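Local coordinates for polyhedrin (Uranotaenia sapphirina cypovirus, PDB 4ZQX), which forms the crystalline matrix of cypovirus polyhedra, the occlusion bodies that enclose virus particles, and binds ATP in the crystal, at residues D118-G121 against L125-R128; Q76-G81 against N88-S93; V54-E59 against M70-L75. All coordinates share one frame; numbering follows the deposited sequence.

Overall arrangement
Three contacts in the polyhedrin chain show how the ends of strands and helices are joined to neighbouring parts of the fold, largely by polar bonds. In chain order contact 3 comes first, then contact 2, then contact 1. Contacts 2 and 3 share helix 72-83; their centres lie 13 Å apart, and they meet where Ile79 CD1 packs on Ser57 OG at 3.5 Å. Contact 1 touches neither, its nearest atoms being about 5 Å from contact 3 and about 7 Å from contact 2, yet contacts 1 and 3 reach the same three-stranded sheet. Each touches the second subunit, and all three lie away from the ATP pocket.

Contact 1. Residues D118-G121 against L125-R128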
ATOM      1  N   ASP A 118     -14.824  -4.564  -9.554  1.00 28.47           N
ATOM      2  CA  ASP A 118     -15.863  -3.904  -8.782  1.00 29.37           C
ATOM      3  C   ASP A 118     -15.675  -2.392  -8.899  1.00 29.10           C
ATOM      4  O   ASP A 118     -14.668  -1.847  -8.443  1.00 30.58           O
ATOM      5  CB  ASP A 118     -15.744  -4.391  -7.328  1.00 30.28           C
ATOM      6  CG  ASP A 118     -16.858  -3.886  -6.415  1.00 32.30           C
ATOM      7  OD1 ASP A 118     -17.892  -3.369  -6.902  1.00 32.20           O
ATOM      8  OD2 ASP A 118     -16.689  -4.050  -5.184  1.00 32.45           O
ATOM      9  N   ILE A 119     -16.635  -1.732  -9.541  1.00 28.88           N
ATOM     10  CA  ILE A 119     -16.660  -0.275  -9.651  1.00 29.38           C
ATOM     11  C   ILE A 119     -17.440   0.265  -8.459  1.00 30.98           C
ATOM     12  O   ILE A 119     -18.656   0.010  -8.337  1.00 32.11           O
ATOM     13  CB  ILE A 119     -17.331   0.170 -10.940  1.00 32.45           C
ATOM     14  CG1 ILE A 119     -16.691  -0.524 -12.147  1.00 36.00           C
ATOM     15  CG2 ILE A 119     -17.251   1.690 -11.085  1.00 33.89           C
ATOM     16  CD1 ILE A 119     -15.218  -0.297 -12.296  1.00 38.57           C
ATOM     17  N   ARG A 120     -16.727   0.986  -7.584  1.00 30.43           N
ATOM     18  CA  ARG A 120     -17.244   1.401  -6.276  1.00 29.37           C
ATOM     19  C   ARG A 120     -17.456   2.907  -6.248  1.00 29.32           C
ATOM     20  O   ARG A 120     -17.091   3.591  -7.184  1.00 31.01           O
ATOM     21  CB  ARG A 120     -16.287   0.970  -5.151  1.00 31.22           C
ATOM     22  CG  ARG A 120     -16.020  -0.543  -5.141  1.00 30.44           C
ATOM     23  CD  ARG A 120     -15.000  -0.957  -4.109  1.00 31.19           C
ATOM     24  NE  ARG A 120     -15.470  -0.802  -2.730  1.00 30.44           N
ATOM     25  CZ  ARG A 120     -16.203  -1.698  -2.073  1.00 30.36           C
ATOM     26  NH1 ARG A 120     -16.584  -2.831  -2.664  1.00 32.10           N
ATOM     27  NH2 ARG A 120     -16.557  -1.465  -0.812  1.00 30.95           N
ATOM     28  N   GLY A 121     -18.063   3.409  -5.173  1.00 29.71           N
ATOM     29  CA  GLY A 121     -18.417   4.813  -5.077  1.00 30.71           C
ATOM     30  C   GLY A 121     -17.239   5.734  -4.852  1.00 31.96           C
ATOM     31  O   GLY A 121     -16.090   5.296  -4.693  1.00 31.94           O
ATOM     32  N   LEU A 125     -17.090   3.104  -1.041  1.00 31.84           N
ATOM     33  CA  LEU A 125     -18.162   2.228  -0.588  1.00 32.20           C
ATOM     34  C   LEU A 125     -18.783   1.493  -1.760  1.00 31.10           C
ATOM     35  O   LEU A 125     -18.684   1.956  -2.895  1.00 32.25           O
ATOM     36  CB  LEU A 125     -19.263   3.035   0.081  1.00 33.02           C
ATOM     37  CG  LEU A 125     -18.900   3.863   1.305  1.00 38.15           C
ATOM     38  CD1 LEU A 125     -20.168   4.503   1.850  1.00 39.22           C
ATOM     39  CD2 LEU A 125     -18.258   3.008   2.334  1.00 40.54           C
ATOM     40  N   SER A 126     -19.454   0.371  -1.484  1.00 29.50           N
ATOM     41  CA  SER A 126     -20.190  -0.344  -2.530  1.00 30.23           C
ATOM     42  C   SER A 126     -21.151   0.623  -3.201  1.00 30.53           C
ATOM     43  O   SER A 126     -21.864   1.363  -2.515  1.00 31.71           O
ATOM     44  CB  SER A 126     -20.999  -1.490  -1.930  1.00 30.44           C
ATOM     45  OG  SER A 126     -20.153  -2.477  -1.381  1.00 30.55           O
ATOM     46  N   MET A 127     -21.180   0.617  -4.533  1.00 31.00           N
ATOM     47  CA  MET A 127     -21.995   1.566  -5.277  1.00 33.19           C
ATOM     48  C   MET A 127     -23.475   1.199  -5.235  1.00 33.70           C
ATOM     49  O   MET A 127     -23.850   0.058  -5.480  1.00 34.33           O
ATOM     50  CB  MET A 127     -21.550   1.639  -6.730  1.00 37.42           C
ATOM     51  CG  MET A 127     -22.230   2.766  -7.488  1.00 42.26           C
ATOM     52  SD  MET A 127     -21.701   2.844  -9.190  1.00 51.48           S
ATOM     53  CE  MET A 127     -20.067   3.538  -8.969  1.00 51.72           C
ATOM     54  N   ARG A 128     -24.308   2.186  -4.940  1.00 34.01           N
ATOM     55  CA  ARG A 128     -25.750   2.012  -4.942  1.00 35.15           C
ATOM     56  C   ARG A 128     -26.346   3.412  -4.942  1.00 33.83           C
ATOM     57  O   ARG A 128     -25.604   4.402  -4.829  1.00 34.60           O
ATOM     58  CB  ARG A 128     -26.214   1.220  -3.721  1.00 37.89           C
ATOM     59  CG  ARG A 128     -25.748   1.795  -2.429  1.00 40.49           C
ATOM     60  CD  ARG A 128     -26.413   1.136  -1.223  1.00 45.92           C
ATOM     61  NE  ARG A 128     -26.299  -0.312  -1.237  1.00 49.49           N
ATOM     62  CZ  ARG A 128     -27.323  -1.164  -1.293  1.00 49.39           C
ATOM     63  NH1 ARG A 128     -28.583  -0.740  -1.326  1.00 48.52           N
ATOM     64  NH2 ARG A 128     -27.076  -2.465  -1.290  1.00 48.50           N
TER
HETATM   65  O   HOH W   1     -19.733  -1.438  -6.161  1.00 34.90           O
HETATM   66  O   HOH W   2     -19.573  -3.752  -3.770  1.00 35.99           O
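Arg120 and Ser126 meet with the guanidinium laid against the backbone of the following loop. Leu125 C and Ser126 N lie over one of its faces, while Asp118 OD2 sits at its edge and accepts from Arg120 NH1 at 2.8 Å in a salt bridge. That acceptor lies within 7° of the guanidinium plane, and the carboxylate is met on its syn side. The bend at chi3 (68°) turns the Arg120 head across the loop, where Asp136 pairs with NH2, Gly124 O accepts from NE and Arg137 O from NH1; together these bonds fix the rotation of the group. Ser126 N donates to the same Asp136. Beyond strand 116-120, an outer strand of the three-stranded antiparallel sheet, the chain loops round to pass across the strand's end, and Gly121 N closes the loop by donating to Leu125 O at 2.8 Å, nearly straight at hydrogen (171°). Ile119, whose CB points opposite to that of Arg120, runs side by side with Met127, Ile119 CG2 lying 4.0 Å from Met127 CE; Met127 CE also comes to 3.5 Å from Arg120 O. Two waters bridge the segments. One lies 2.8 Å from both Asp118 OD1 and Ile119 O and accepts from Met127 N; the other links Asp118 OD2 to Ser126 OG, a hydroxyl also hydrogen-bonded to Arg137 N.

Contact 2. Residues Q76-G81 against N88-S93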
ATOM      1  N   GLN A  76      -9.763  15.739  -4.135  1.00 32.27           N
ATOM      2  CA  GLN A  76     -10.785  15.227  -3.236  1.00 31.65           C
ATOM      3  C   GLN A  76     -11.845  16.291  -3.002  1.00 31.64           C
ATOM      4  O   GLN A  76     -13.029  15.970  -2.860  1.00 32.07           O
ATOM      5  CB  GLN A  76     -10.193  14.777  -1.908  1.00 33.02           C
ATOM      6  CG  GLN A  76     -11.202  14.069  -0.989  1.00 35.42           C
ATOM      7  CD  GLN A  76     -11.759  12.796  -1.599  1.00 36.41           C
ATOM      8  OE1 GLN A  76     -11.020  11.980  -2.152  1.00 38.19           O
ATOM      9  NE2 GLN A  76     -13.069  12.621  -1.505  1.00 36.95           N
ATOM     10  N   ARG A  77     -11.439  17.558  -2.991  1.00 31.16           N
ATOM     11  CA  ARG A  77     -12.408  18.642  -2.805  1.00 31.96           C
ATOM     12  C   ARG A  77     -13.483  18.593  -3.892  1.00 32.10           C
ATOM     13  O   ARG A  77     -14.667  18.736  -3.601  1.00 32.59           O
ATOM     14  CB  ARG A  77     -11.704  20.006  -2.802  1.00 33.92           C
ATOM     15  CG  ARG A  77     -12.631  21.192  -2.505  1.00 37.97           C
ATOM     16  CD  ARG A  77     -11.824  22.457  -2.285  1.00 43.47           C
ATOM     17  NE  ARG A  77     -10.921  22.714  -3.411  1.00 49.53           N
ATOM     18  CZ  ARG A  77      -9.817  23.458  -3.350  1.00 53.86           C
ATOM     19  NH1 ARG A  77      -9.456  24.036  -2.208  1.00 56.44           N
ATOM     20  NH2 ARG A  77      -9.065  23.620  -4.435  1.00 54.69           N
ATOM     21  N   SER A  78     -13.073  18.348  -5.136  1.00 31.85           N
ATOM     22  CA  SER A  78     -14.015  18.290  -6.254  1.00 33.18           C
ATOM     23  C   SER A  78     -14.906  17.056  -6.182  1.00 31.69           C
ATOM     24  O   SER A  78     -16.110  17.127  -6.427  1.00 34.67           O
ATOM     25  CB  SER A  78     -13.275  18.330  -7.600  1.00 37.22           C
ATOM     26  OG  SER A  78     -12.627  19.582  -7.781  1.00 42.09           O
ATOM     27  N   ILE A  79     -14.304  15.930  -5.832  1.00 30.68           N
ATOM     28  CA  ILE A  79     -15.025  14.668  -5.675  1.00 30.02           C
ATOM     29  C   ILE A  79     -16.118  14.754  -4.587  1.00 29.89           C
ATOM     30  O   ILE A  79     -17.207  14.188  -4.736  1.00 30.00           O
ATOM     31  CB  ILE A  79     -14.015  13.538  -5.347  1.00 31.30           C
ATOM     32  CG1 ILE A  79     -13.185  13.231  -6.594  1.00 32.68           C
ATOM     33  CG2 ILE A  79     -14.719  12.265  -4.845  1.00 32.09           C
ATOM     34  CD1 ILE A  79     -11.914  12.433  -6.323  1.00 34.48           C
ATOM     35  N   ASN A  80     -15.824  15.470  -3.507  1.00 30.02           N
ATOM     36  CA  ASN A  80     -16.742  15.571  -2.375  1.00 30.98           C
ATOM     37  C   ASN A  80     -18.189  15.964  -2.739  1.00 31.71           C
ATOM     38  O   ASN A  80     -19.148  15.427  -2.185  1.00 32.21           O
ATOM     39  CB  ASN A  80     -16.203  16.577  -1.344  1.00 30.34           C
ATOM     40  CG  ASN A  80     -15.090  16.007  -0.461  1.00 33.66           C
ATOM     41  OD1 ASN A  80     -14.854  14.793  -0.409  1.00 34.46           O
ATOM     42  ND2 ASN A  80     -14.409  16.896   0.256  1.00 34.34           N
ATOM     43  N   GLY A  81     -18.345  16.884  -3.681  1.00 31.85           N
ATOM     44  CA  GLY A  81     -19.672  17.371  -4.024  1.00 31.30           C
ATOM     45  C   GLY A  81     -20.537  16.330  -4.709  1.00 30.52           C
ATOM     46  O   GLY A  81     -21.755  16.501  -4.809  1.00 31.39           O
ATOM     47  N   ASN A  88     -18.855  21.109  -1.139  1.00 31.84           N
ATOM     48  CA  ASN A  88     -17.777  21.969  -1.614  1.00 32.27           C
ATOM     49  C   ASN A  88     -18.404  23.236  -2.185  1.00 32.41           C
ATOM     50  O   ASN A  88     -19.613  23.457  -2.021  1.00 32.71           O
ATOM     51  CB  ASN A  88     -16.885  21.246  -2.635  1.00 32.21           C
ATOM     52  CG  ASN A  88     -17.618  20.886  -3.923  1.00 33.67           C
ATOM     53  OD1 ASN A  88     -18.627  21.501  -4.292  1.00 33.69           O
ATOM     54  ND2 ASN A  88     -17.101  19.874  -4.619  1.00 33.32           N
ATOM     55  N   MET A  89     -17.593  24.072  -2.830  1.00 30.55           N
ATOM     56  CA  MET A  89     -18.070  25.365  -3.316  1.00 31.74           C
ATOM     57  C   MET A  89     -18.166  25.448  -4.843  1.00 31.84           C
ATOM     58  O   MET A  89     -18.180  26.545  -5.421  1.00 33.66           O
ATOM     59  CB  MET A  89     -17.176  26.486  -2.767  1.00 34.28           C
ATOM     60  CG  MET A  89     -17.193  26.583  -1.234  1.00 36.19           C
ATOM     61  SD  MET A  89     -18.833  26.934  -0.570  1.00 37.71           S
ATOM     62  CE  MET A  89     -19.033  28.632  -1.094  1.00 40.39           C
ATOM     63  N   ARG A  90     -18.257  24.291  -5.498  1.00 32.35           N
ATOM     64  CA  ARG A  90     -18.292  24.247  -6.961  1.00 32.26           C
ATOM     65  C   ARG A  90     -19.622  24.732  -7.515  1.00 31.99           C
ATOM     66  O   ARG A  90     -20.685  24.327  -7.047  1.00 33.50           O
ATOM     67  CB  ARG A  90     -18.050  22.831  -7.459  1.00 32.78           C
ATOM     68  CG  ARG A  90     -16.611  22.420  -7.467  1.00 36.58           C
ATOM     69  CD  ARG A  90     -16.423  21.159  -8.298  1.00 38.43           C
ATOM     70  NE  ARG A  90     -16.301  21.421  -9.732  1.00 38.97           N
ATOM     71  CZ  ARG A  90     -15.169  21.763 -10.341  1.00 40.34           C
ATOM     72  NH1 ARG A  90     -14.054  21.923  -9.647  1.00 40.78           N
ATOM     73  NH2 ARG A  90     -15.149  21.956 -11.655  1.00 40.52           N
ATOM     74  N   GLN A  91     -19.541  25.586  -8.530  1.00 32.39           N
ATOM     75  CA  GLN A  91     -20.709  26.085  -9.252  1.00 32.83           C
ATOM     76  C   GLN A  91     -20.880  25.391 -10.592  1.00 31.60           C
ATOM     77  O   GLN A  91     -21.827  25.644 -11.297  1.00 34.23           O
ATOM     78  CB  GLN A  91     -20.577  27.582  -9.502  1.00 34.47           C
ATOM     79  CG  GLN A  91     -20.634  28.379  -8.240  1.00 37.48           C
ATOM     80  CD  GLN A  91     -20.296  29.825  -8.469  1.00 41.22           C
ATOM     81  OE1 GLN A  91     -20.858  30.486  -9.355  1.00 42.29           O
ATOM     82  NE2 GLN A  91     -19.372  30.334  -7.676  1.00 43.00           N
ATOM     83  N   ARG A  92     -19.940  24.525 -10.947  1.00 31.70           N
ATOM     84  CA  ARG A  92     -20.074  23.742 -12.163  1.00 32.50           C
ATOM     85  C   ARG A  92     -19.532  22.347 -11.878  1.00 32.77           C
ATOM     86  O   ARG A  92     -18.877  22.132 -10.847  1.00 33.94           O
ATOM     87  CB  ARG A  92     -19.324  24.405 -13.319  1.00 36.80           C
ATOM     88  CG  ARG A  92     -17.850  24.571 -13.061  1.00 41.00           C
ATOM     89  CD  ARG A  92     -17.128  25.302 -14.198  1.00 47.05           C
ATOM     90  NE  ARG A  92     -15.877  24.611 -14.487  1.00 53.62           N
ATOM     91  CZ  ARG A  92     -14.733  24.792 -13.825  1.00 57.83           C
ATOM     92  NH1 ARG A  92     -14.656  25.677 -12.838  1.00 59.00           N
ATOM     93  NH2 ARG A  92     -13.651  24.092 -14.171  1.00 59.83           N
ATOM     94  N   SER A  93     -19.792  21.400 -12.781  1.00 31.89           N
ATOM     95  CA  SER A  93     -19.354  20.023 -12.538  1.00 30.92           C
ATOM     96  C   SER A  93     -17.874  19.861 -12.846  1.00 32.25           C
ATOM     97  O   SER A  93     -17.227  20.802 -13.290  1.00 32.66           O
ATOM     98  CB  SER A  93     -20.159  19.028 -13.372  1.00 32.94           C
ATOM     99  OG  SER A  93     -19.664  18.956 -14.697  1.00 35.05           O
TER
HETATM  100  O   HOH W   3     -13.510  22.003  -6.587  1.00 47.74           O
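With chi1 at 65°, Asn88 CG stands between its own backbone N and carbonyl carbon, which places the amide against the last turns of helix 72-83; Arg90, bent at chi3 (83°), brings its guanidinium round beside Ser78. Asn88 ND2 donates to Arg77 O at 2.9 Å. The bond is nearly straight and the acceptor lies almost in the amide plane of Asn88, although the donor is tilted from the plane of the Arg77 carbonyl. The other end of the same amide turns back on its own loop: Asn88 OD1 accepts from Arg90 N at 3.1 Å, an Asx turn, with the donor standing well above the carbonyl plane. Arg90 NH1 reaches the helix through a water, which accepts from it at 3.1 Å and is hydrogen-bonded to Ser78 OG at 2.8 Å. Arg90 NE donates to Arg92 O and Arg90 NH2 to Ser93 O, both at 2.9 Å. Arg90 NH2 also lies over the centre of one face of the Arg92 guanidinium, 3.5 Å above its plane. Donating to two backbone carbonyls and a water would probably help the Arg90 guanidinium tolerate this second cation at the protein surface.

Contact 3. Residues V54-E59 against M70-L75; sequences VIKSSE and MSEYEL
Lys56 NZ donates to Glu72 OE2 at 2.6 Å in a salt bridge. This pair joins the residue following strand 50-55, an outer strand of the three-stranded antiparallel sheet, to the first turn of helix 72-83. The two side chains cross at about a right angle, and the ammonium meets OE2 on its syn side, 24° out of the carboxylate plane. Glu72 gets there by staying extended: CG is anti to the backbone N (chi1 -177°) and the chain runs straight on. Its aliphatic part passes over Ser58, with Glu72 CG 3.8 Å from Ser58 OG. Leu75 meets the same residue, Leu75 CD1 lying 3.5 Å from Ser58 O; Ser58 is thus touched by two residues three apart on the helix.

The second shell sets both partners in place. The Glu59 carboxylate reaches back to the backbone N of Lys56, which donates to Glu59 OE1 on its anti side at 2.9 Å, at the start of the weakly bonded helix. The lysine ammonium has another carboxylate near it, Glu206 of the second subunit, with which it forms a further salt bridge; the shared cation would probably ease the proximity of two acids at this interface. Trp210 of that subunit packs on Glu72. On the helix side Ser71 is the N-cap, and with Glu74 it makes a capping box that fixes the start of the helix from which Glu72 springs: Glu74 N donates to Ser71 OG at 3.2 Å, and Ser71 N donates in return to Glu74 OE2 at 3.0 Å, with a nearly linear N-H...O angle of 177°.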
ATOM      1  N   VAL A  54      -6.172  -1.697  -6.786  1.00 29.60           N
ATOM      2  CA  VAL A  54      -7.006  -0.856  -5.928  1.00 30.69           C
ATOM      3  C   VAL A  54      -6.665   0.581  -6.223  1.00 30.45           C
ATOM      4  O   VAL A  54      -5.519   0.992  -6.030  1.00 31.31           O
ATOM      5  CB  VAL A  54      -6.737  -1.146  -4.429  1.00 31.47           C
ATOM      6  CG1 VAL A  54      -7.593  -0.235  -3.539  1.00 34.53           C
ATOM      7  CG2 VAL A  54      -6.979  -2.629  -4.134  1.00 32.83           C
ATOM      8  N   ILE A  55      -7.663   1.333  -6.695  1.00 30.64           N
ATOM      9  CA  ILE A  55      -7.473   2.714  -7.115  1.00 30.97           C
ATOM     10  C   ILE A  55      -8.498   3.622  -6.439  1.00 30.64           C
ATOM     11  O   ILE A  55      -9.705   3.393  -6.533  1.00 31.88           O
ATOM     12  CB  ILE A  55      -7.597   2.858  -8.653  1.00 32.26           C
ATOM     13  CG1 ILE A  55      -6.625   1.905  -9.361  1.00 34.40           C
ATOM     14  CG2 ILE A  55      -7.316   4.304  -9.073  1.00 32.86           C
ATOM     15  CD1 ILE A  55      -6.711   1.909 -10.882  1.00 35.55           C
ATOM     16  N   LYS A  56      -8.001   4.656  -5.763  1.00 30.22           N
ATOM     17  CA  LYS A  56      -8.844   5.655  -5.127  1.00 31.54           C
ATOM     18  C   LYS A  56      -9.490   6.551  -6.175  1.00 31.16           C
ATOM     19  O   LYS A  56      -8.960   6.746  -7.275  1.00 30.80           O
ATOM     20  CB  LYS A  56      -7.994   6.519  -4.193  1.00 33.04           C
ATOM     21  CG  LYS A  56      -7.359   5.728  -3.055  1.00 35.97           C
ATOM     22  CD  LYS A  56      -6.254   6.483  -2.328  1.00 39.29           C
ATOM     23  CE  LYS A  56      -6.761   7.688  -1.579  1.00 41.94           C
ATOM     24  NZ  LYS A  56      -5.684   8.321  -0.760  1.00 44.89           N
ATOM     25  N   SER A  57     -10.622   7.138  -5.834  1.00 31.70           N
ATOM     26  CA  SER A  57     -11.275   8.043  -6.769  1.00 31.42           C
ATOM     27  C   SER A  57     -10.380   9.246  -7.125  1.00 30.59           C
ATOM     28  O   SER A  57     -10.418   9.740  -8.248  1.00 31.08           O
ATOM     29  CB  SER A  57     -12.600   8.513  -6.186  1.00 33.51           C
ATOM     30  OG  SER A  57     -12.385   9.196  -4.968  1.00 35.38           O
ATOM     31  N   SER A  58      -9.573   9.714  -6.178  1.00 31.58           N
ATOM     32  CA  SER A  58      -8.664  10.846  -6.437  1.00 33.39           C
ATOM     33  C   SER A  58      -7.559  10.502  -7.455  1.00 33.55           C
ATOM     34  O   SER A  58      -7.073  11.372  -8.180  1.00 37.15           O
ATOM     35  CB  SER A  58      -8.036  11.370  -5.128  1.00 34.77           C
ATOM     36  OG  SER A  58      -7.224  10.391  -4.501  1.00 36.07           O
ATOM     37  N   GLU A  59      -7.182   9.234  -7.516  1.00 32.01           N
ATOM     38  CA  GLU A  59      -6.148   8.781  -8.431  1.00 32.19           C
ATOM     39  C   GLU A  59      -6.688   8.628  -9.848  1.00 32.22           C
ATOM     40  O   GLU A  59      -5.929   8.644 -10.812  1.00 33.04           O
ATOM     41  CB  GLU A  59      -5.558   7.439  -7.943  1.00 35.86           C
ATOM     42  CG  GLU A  59      -4.702   7.568  -6.690  1.00 38.85           C
ATOM     43  CD  GLU A  59      -4.353   6.225  -6.040  1.00 40.05           C
ATOM     44  OE1 GLU A  59      -5.176   5.289  -6.063  1.00 37.78           O
ATOM     45  OE2 GLU A  59      -3.244   6.122  -5.484  1.00 44.44           O
ATOM     46  N   MET A  70      -1.921  18.108  -9.939  1.00 33.14           N
ATOM     47  CA  MET A  70      -2.775  18.587  -8.859  1.00 33.31           C
ATOM     48  C   MET A  70      -2.621  17.709  -7.621  1.00 34.66           C
ATOM     49  O   MET A  70      -2.277  16.532  -7.713  1.00 36.24           O
ATOM     50  CB  MET A  70      -4.229  18.596  -9.326  1.00 34.53           C
ATOM     51  CG  MET A  70      -4.444  19.463 -10.529  1.00 37.24           C
ATOM     52  SD  MET A  70      -6.044  19.172 -11.284  1.00 42.18           S
ATOM     53  CE  MET A  70      -7.161  19.861 -10.082  1.00 43.06           C
ATOM     54  N   SER A  71      -2.874  18.285  -6.454  1.00 33.69           N
ATOM     55  CA  SER A  71      -2.745  17.553  -5.198  1.00 32.54           C
ATOM     56  C   SER A  71      -3.997  16.722  -4.871  1.00 33.22           C
ATOM     57  O   SER A  71      -5.090  16.987  -5.390  1.00 33.77           O
ATOM     58  CB  SER A  71      -2.496  18.544  -4.070  1.00 34.00           C
ATOM     59  OG  SER A  71      -3.672  19.284  -3.833  1.00 35.73           O
ATOM     60  N   GLU A  72      -3.835  15.721  -4.000  1.00 33.05           N
ATOM     61  CA  GLU A  72      -4.976  14.931  -3.541  1.00 32.74           C
ATOM     62  C   GLU A  72      -6.010  15.825  -2.863  1.00 31.49           C
ATOM     63  O   GLU A  72      -7.197  15.599  -2.995  1.00 31.95           O
ATOM     64  CB  GLU A  72      -4.545  13.806  -2.597  1.00 34.24           C
ATOM     65  CG  GLU A  72      -5.711  12.927  -2.159  1.00 35.72           C
ATOM     66  CD  GLU A  72      -5.313  11.746  -1.304  1.00 40.02           C
ATOM     67  OE1 GLU A  72      -4.173  11.710  -0.786  1.00 40.90           O
ATOM     68  OE2 GLU A  72      -6.165  10.849  -1.143  1.00 41.24           O
ATOM     69  N   TYR A  73      -5.549  16.834  -2.143  1.00 31.09           N
ATOM     70  CA  TYR A  73      -6.441  17.774  -1.463  1.00 28.89           C
ATOM     71  C   TYR A  73      -7.405  18.450  -2.444  1.00 29.80           C
ATOM     72  O   TYR A  73      -8.626  18.478  -2.234  1.00 31.91           O
ATOM     73  CB  TYR A  73      -5.595  18.836  -0.741  1.00 31.23           C
ATOM     74  CG  TYR A  73      -6.362  19.978  -0.131  1.00 34.35           C
ATOM     75  CD1 TYR A  73      -7.113  19.800   1.016  1.00 35.12           C
ATOM     76  CD2 TYR A  73      -6.304  21.243  -0.684  1.00 35.22           C
ATOM     77  CE1 TYR A  73      -7.792  20.843   1.591  1.00 36.55           C
ATOM     78  CE2 TYR A  73      -6.979  22.290  -0.125  1.00 36.62           C
ATOM     79  CZ  TYR A  73      -7.726  22.083   1.013  1.00 37.83           C
ATOM     80  OH  TYR A  73      -8.411  23.126   1.581  1.00 40.84           O
ATOM     81  N   GLU A  74      -6.855  18.995  -3.520  1.00 30.27           N
ATOM     82  CA  GLU A  74      -7.670  19.672  -4.528  1.00 33.83           C
ATOM     83  C   GLU A  74      -8.617  18.716  -5.233  1.00 32.52           C
ATOM     84  O   GLU A  74      -9.780  19.055  -5.493  1.00 32.55           O
ATOM     85  CB  GLU A  74      -6.784  20.273  -5.609  1.00 39.22           C
ATOM     86  CG  GLU A  74      -5.837  21.326  -5.198  1.00 44.31           C
ATOM     87  CD  GLU A  74      -4.937  21.654  -6.372  1.00 48.81           C
ATOM     88  OE1 GLU A  74      -5.403  22.389  -7.259  1.00 51.62           O
ATOM     89  OE2 GLU A  74      -3.804  21.123  -6.445  1.00 49.30           O
ATOM     90  N   LEU A  75      -8.109  17.538  -5.590  1.00 30.94           N
ATOM     91  CA  LEU A  75      -8.942  16.556  -6.285  1.00 31.02           C
ATOM     92  C   LEU A  75     -10.079  16.050  -5.387  1.00 30.84           C
ATOM     93  O   LEU A  75     -11.227  15.934  -5.823  1.00 31.02           O
ATOM     94  CB  LEU A  75      -8.084  15.388  -6.768  1.00 32.65           C
ATOM     95  CG  LEU A  75      -7.054  15.802  -7.828  1.00 34.70           C
ATOM     96  CD1 LEU A  75      -5.987  14.733  -8.024  1.00 36.53           C
ATOM     97  CD2 LEU A  75      -7.742  16.108  -9.158  1.00 36.41           C
TER